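Side-chain contact in betainyl-CoA thiolase (Pseudomonas putida, PDB 2HLJ), which probably acts on acyl-coenzyme A thioesters such as betainyl-CoA, transferring or hydrolysing the acyl group: residues T128-C131 against R132-L136. Numbering follows the deposited sequence.
Sequences TTVC and RLNHL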
ATOM      1  N   THR A 128      -3.279 -17.837  24.472  1.00 25.80           N
ATOM      2  CA  THR A 128      -4.012 -18.555  23.438  1.00 25.97           C
ATOM      3  C   THR A 128      -3.680 -18.079  22.024  1.00 24.72           C
ATOM      4  O   THR A 128      -3.540 -18.882  21.109  1.00 22.77           O
ATOM      5  CB  THR A 128      -5.533 -18.390  23.672  1.00 27.45           C
ATOM      6  OG1 THR A 128      -5.871 -18.883  24.974  1.00 29.88           O
ATOM      7  CG2 THR A 128      -6.325 -19.161  22.672  1.00 32.14           C
ATOM      8  N   THR A 129      -3.585 -16.760  21.846  1.00 23.31           N
ATOM      9  CA  THR A 129      -3.179 -16.164  20.585  1.00 22.08           C
ATOM     10  C   THR A 129      -1.785 -16.644  20.190  1.00 19.01           C
ATOM     11  O   THR A 129      -1.561 -17.006  19.034  1.00 19.57           O
ATOM     12  CB  THR A 129      -3.186 -14.587  20.649  1.00 21.20           C
ATOM     13  OG1 THR A 129      -4.507 -14.120  20.913  1.00 23.69           O
ATOM     14  CG2 THR A 129      -2.738 -13.984  19.352  1.00 21.11           C
ATOM     15  N   VAL A 130      -0.843 -16.594  21.129  1.00 19.41           N
ATOM     16  CA  VAL A 130       0.514 -17.044  20.861  1.00 20.58           C
ATOM     17  C   VAL A 130       0.537 -18.505  20.422  1.00 22.35           C
ATOM     18  O   VAL A 130       1.292 -18.887  19.513  1.00 22.18           O
ATOM     19  CB  VAL A 130       1.428 -16.885  22.075  1.00 18.75           C
ATOM     20  CG1 VAL A 130       2.766 -17.533  21.823  1.00 24.43           C
ATOM     21  CG2 VAL A 130       1.629 -15.409  22.411  1.00 21.52           C
ATOM     22  N   CYS A 131      -0.246 -19.330  21.104  1.00 22.94           N
ATOM     23  CA  CYS A 131      -0.315 -20.744  20.747  0.50 22.35           C
ATOM     24  C   CYS A 131      -0.859 -20.939  19.339  1.00 21.73           C
ATOM     25  O   CYS A 131      -0.321 -21.736  18.581  1.00 17.77           O
ATOM     26  CB  CYS A 131      -1.129 -21.548  21.769  0.50 24.24           C
ATOM     27  SG  CYS A 131      -0.272 -21.741  23.353  0.50 23.06           S
ATOM     28  N   ARG A 132      -1.893 -20.192  18.954  1.00 19.75           N
ATOM     29  CA  ARG A 132      -2.419 -20.313  17.580  1.00 19.75           C
ATOM     30  C   ARG A 132      -1.419 -19.774  16.530  1.00 19.22           C
ATOM     31  O   ARG A 132      -1.244 -20.367  15.468  1.00 17.51           O
ATOM     32  CB  ARG A 132      -3.777 -19.631  17.466  1.00 20.82           C
ATOM     33  CG  ARG A 132      -4.784 -20.244  18.414  1.00 19.87           C
ATOM     34  CD  ARG A 132      -6.129 -19.498  18.460  1.00 19.42           C
ATOM     35  NE  ARG A 132      -6.992 -20.157  19.434  1.00 17.16           N
ATOM     36  CZ  ARG A 132      -8.100 -19.652  19.956  1.00 20.39           C
ATOM     37  NH1 ARG A 132      -8.512 -18.442  19.639  1.00 21.10           N
ATOM     38  NH2 ARG A 132      -8.776 -20.356  20.842  1.00 18.49           N
ATOM     39  N   LEU A 133      -0.737 -18.678  16.845  1.00 18.06           N
ATOM     40  CA  LEU A 133       0.305 -18.159  15.972  1.00 19.29           C
ATOM     41  C   LEU A 133       1.456 -19.165  15.798  1.00 19.66           C
ATOM     42  O   LEU A 133       1.942 -19.386  14.692  1.00 19.47           O
ATOM     43  CB  LEU A 133       0.857 -16.825  16.528  1.00 19.78           C
ATOM     44  CG  LEU A 133      -0.087 -15.622  16.419  1.00 20.98           C
ATOM     45  CD1 LEU A 133       0.436 -14.409  17.169  1.00 24.78           C
ATOM     46  CD2 LEU A 133      -0.361 -15.265  14.979  1.00 20.35           C
ATOM     47  N   ASN A 134       1.890 -19.774  16.890  1.00 20.64           N
ATOM     48  CA  ASN A 134       2.947 -20.796  16.801  1.00 20.06           C
ATOM     49  C   ASN A 134       2.499 -22.003  15.967  1.00 20.67           C
ATOM     50  O   ASN A 134       3.290 -22.568  15.206  1.00 17.38           O
ATOM     51  CB  ASN A 134       3.372 -21.254  18.180  1.00 20.99           C
ATOM     52  CG  ASN A 134       4.165 -20.200  18.947  1.00 21.34           C
ATOM     53  OD1 ASN A 134       4.861 -19.386  18.370  1.00 22.28           O
ATOM     54  ND2 ASN A 134       4.089 -20.258  20.257  1.00 15.82           N
ATOM     55  N   HIS A 135       1.235 -22.398  16.116  1.00 19.04           N
ATOM     56  CA  HIS A 135       0.659 -23.514  15.326  1.00 19.64           C
ATOM     57  C   HIS A 135       0.749 -23.231  13.814  1.00 19.25           C
ATOM     58  O   HIS A 135       1.231 -24.056  13.018  1.00 15.43           O
ATOM     59  CB  HIS A 135      -0.787 -23.730  15.755  1.00 20.28           C
ATOM     60  CG  HIS A 135      -1.476 -24.855  15.046  1.00 26.44           C
ATOM     61  ND1 HIS A 135      -1.145 -26.174  15.259  1.00 27.64           N
ATOM     62  CD2 HIS A 135      -2.479 -24.861  14.135  1.00 23.49           C
ATOM     63  CE1 HIS A 135      -1.902 -26.946  14.500  1.00 25.24           C
ATOM     64  NE2 HIS A 135      -2.725 -26.178  13.815  1.00 28.40           N
ATOM     65  N   LEU A 136       0.306 -22.045  13.420  1.00 21.09           N
ATOM     66  CA  LEU A 136       0.376 -21.617  12.007  1.00 20.09           C
ATOM     67  C   LEU A 136       1.791 -21.561  11.473  1.00 17.74           C
ATOM     68  O   LEU A 136       2.081 -22.001  10.363  1.00 19.49           O
ATOM     69  CB  LEU A 136      -0.276 -20.247  11.830  1.00 20.87           C
ATOM     70  CG  LEU A 136      -1.800 -20.239  11.777  1.00 25.29           C
ATOM     71  CD1 LEU A 136      -2.262 -18.814  11.633  1.00 32.25           C
ATOM     72  CD2 LEU A 136      -2.288 -21.083  10.609  1.00 33.87           C
TER
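Four successive i to i+4 backbone hydrogen bonds join Thr128-Cys131 to the next turn of the same alpha-helix. Asn134 N reaches Val130 O at 2.8 Å and Leu133 N reaches Thr129 O at 2.9 Å, the latter with an N-H...O angle of 166°; Arg132 N bonds to Thr128 O and His135 N to Cys131 O. On this scaffold, side chains four residues apart run alongside one another in pairs. In the pair Thr128 and Arg132, the methyl CG2 of Thr128 sits over the centre of one guanidinium face, 3.3 Å from Arg132 CZ. The torsions of both residues bring this about. In Thr128, chi1 (-58°) sets OG1 beside the backbone N and leaves the methyl CG2 anti to it, while Arg132 runs extended from CG to NE, back along the helix toward its N-terminal end, with its CG passing 3.3 Å from Thr128 O. At the charged end, NH1 donates a hydrogen bond to the carbonyl oxygen of Ile43, which helps to place the guanidinium against the methyl. Val130 and Asn134 form a second pair, in which the branch CG1 of Val130 lies 3.4 Å from the amide nitrogen ND2 of Asn134. Between Thr129 and Leu133 the touch is purely aliphatic and lighter, CG2 to CD1 at 3.9 Å. Helix 127-138 uses this last side as its inner face: Thr129, Leu133 and Leu136 pack on Ile43 at the end of helix 25-43, and Leu133 also meets Ile82 and Phe85 of strand 75-85, at the periphery of the hot-dog fold.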